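Local atomic coordinates of L-fuculose phosphate aldolase (Streptococcus pneumoniae, PDB entry 4C24), a protein that belongs to the class II aldolase and adducin family of metal-dependent enzymes and carries a bound zinc ion. Residues 9-14 with 55-60. Sequence-based numbering, arbitrary orientation. Where two conformers were deposited one is given.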
# COMPACT_ATOMS: atom_id res chain seq x y z
N VAL A 9 10.13 -19.53 24.18
CA VAL A 9 9.60 -19.90 22.85
C VAL A 9 8.15 -19.48 22.64
O VAL A 9 7.80 -19.00 21.57
CB VAL A 9 9.84 -21.39 22.44
CG1 VAL A 9 11.29 -21.79 22.65
CG2 VAL A 9 8.89 -22.33 23.16
N LYS A 10 7.30 -19.62 23.66
CA LYS A 10 5.90 -19.21 23.56
C LYS A 10 5.74 -17.71 23.31
O LYS A 10 4.97 -17.27 22.44
CB LYS A 10 5.13 -19.65 24.80
CG LYS A 10 5.06 -21.16 24.97
CD LYS A 10 4.25 -21.51 26.21
CE LYS A 10 4.06 -23.01 26.34
NZ LYS A 10 3.25 -23.34 27.54
N GLN A 11 6.50 -16.92 24.06
CA GLN A 11 6.47 -15.48 23.91
C GLN A 11 6.93 -15.07 22.53
O GLN A 11 6.40 -14.11 21.95
CB GLN A 11 7.38 -14.81 24.93
CG GLN A 11 6.92 -14.95 26.37
CD GLN A 11 8.02 -14.54 27.33
OE1 GLN A 11 9.13 -15.05 27.27
NE2 GLN A 11 7.71 -13.58 28.20
N GLU A 12 7.94 -15.80 22.02
CA GLU A 12 8.49 -15.51 20.70
C GLU A 12 7.47 -15.79 19.61
O GLU A 12 7.35 -14.99 18.68
CB GLU A 12 9.82 -16.22 20.45
CG GLU A 12 10.57 -15.67 19.24
CD GLU A 12 11.91 -16.33 19.00
OE1 GLU A 12 12.00 -17.58 19.03
OE2 GLU A 12 12.89 -15.60 18.77
N LEU A 13 6.71 -16.87 19.72
CA LEU A 13 5.62 -17.12 18.76
C LEU A 13 4.64 -15.97 18.72
O LEU A 13 4.22 -15.52 17.67
CB LEU A 13 4.87 -18.40 19.09
CG LEU A 13 5.66 -19.66 18.83
CD1 LEU A 13 4.97 -20.83 19.48
CD2 LEU A 13 5.77 -19.94 17.33
N ILE A 14 4.29 -15.45 19.89
CA ILE A 14 3.38 -14.32 20.00
C ILE A 14 3.96 -13.07 19.35
O ILE A 14 3.27 -12.38 18.60
CB ILE A 14 3.06 -14.04 21.48
CG1 ILE A 14 2.45 -15.29 22.10
CG2 ILE A 14 2.12 -12.85 21.64
CD1 ILE A 14 1.26 -15.77 21.33
N ILE A 55 -3.62 -13.54 21.29
CA ILE A 55 -3.01 -14.80 21.73
C ILE A 55 -2.17 -14.61 23.00
O ILE A 55 -1.26 -13.78 23.04
CB ILE A 55 -2.15 -15.45 20.62
CG1 ILE A 55 -2.98 -15.67 19.35
CG2 ILE A 55 -1.57 -16.78 21.10
CD1 ILE A 55 -2.16 -16.20 18.19
N LYS A 56 -2.50 -15.40 24.03
CA LYS A 56 -1.73 -15.44 25.26
C LYS A 56 -0.85 -16.68 25.28
O LYS A 56 -1.11 -17.65 24.56
CB LYS A 56 -2.66 -15.50 26.47
CG LYS A 56 -3.62 -14.33 26.60
CD LYS A 56 -4.33 -14.44 27.93
CE LYS A 56 -5.71 -13.81 27.90
NZ LYS A 56 -6.76 -14.87 27.86
N GLU A 57 0.18 -16.66 26.12
CA GLU A 57 1.06 -17.80 26.30
C GLU A 57 0.27 -19.09 26.55
O GLU A 57 0.61 -20.14 26.01
CB GLU A 57 2.06 -17.52 27.43
CG GLU A 57 3.16 -18.55 27.56
CD GLU A 57 4.39 -18.05 28.30
OE1 GLU A 57 4.72 -16.85 28.18
OE2 GLU A 57 5.03 -18.86 28.99
N SER A 58 -0.80 -19.00 27.34
CA SER A 58 -1.62 -20.16 27.65
C SER A 58 -2.41 -20.69 26.47
O SER A 58 -2.94 -21.79 26.55
CB SER A 58 -2.53 -19.89 28.86
OG SER A 58 -3.47 -18.87 28.59
N ASP A 59 -2.52 -19.91 25.39
CA ASP A 59 -3.22 -20.36 24.17
C ASP A 59 -2.30 -21.16 23.25
O ASP A 59 -2.79 -21.84 22.32
CB ASP A 59 -3.73 -19.18 23.35
CG ASP A 59 -4.87 -18.42 24.03
OD1 ASP A 59 -5.78 -19.06 24.61
OD2 ASP A 59 -4.85 -17.17 23.95
N ILE A 60 -0.99 -21.03 23.45
CA ILE A 60 0.00 -21.81 22.65
C ILE A 60 -0.17 -23.28 22.98
O ILE A 60 -0.37 -23.67 24.13
CB ILE A 60 1.48 -21.35 22.85
CG1 ILE A 60 1.64 -19.87 22.48
CG2 ILE A 60 2.48 -22.26 22.08
CD1 ILE A 60 1.36 -19.55 21.02
O HOH W 1 0.44 -22.88 26.50
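K10 and E57 meet through their aliphatic parts: in the conformer described, their side chains cross at about a right angle, with K10 CD 3.4 Å from E57 CG. Opposite charges need not pair directly, and here K10 NZ stays 5.0 Å from E57 OE2. Each has another partner: the ammonium forms a salt bridge with E71, and OE2 is hydrogen-bonded to the hydroxyl of S7. The lysine, extended beyond CG, also carries NZ to a water at 3.0 Å. That water donates to the backbone oxygens of E57 and I60, at 2.8 Å from E57 O and 2.6 Å from I60 O, so one solvent molecule ties the helix to both ends of the turn.

Next to the lysine stem, I60 supplies the apolar centre. Its CG2, anti to the backbone N, lies 4.0 Å from K10 CG and 3.9 Å from L13 CD1. I14 CD1 is directed at I60 CD1 and at I55, although the modelled conformer sits too close to I55 for either spacing to be trusted.

Within the turn, D59 OD2 accepts the K56 amide at 2.9 Å in a nearly straight bond (175°); OD1 forms a salt bridge with R74. L13 and I60 both touch A44 of strand 42-45. Helix 7-22 thus covers one face of the mixed sheet, and the 3-10 turn leading into strand 61-64 packs against that helix, in this AraD-like alpha/beta fold.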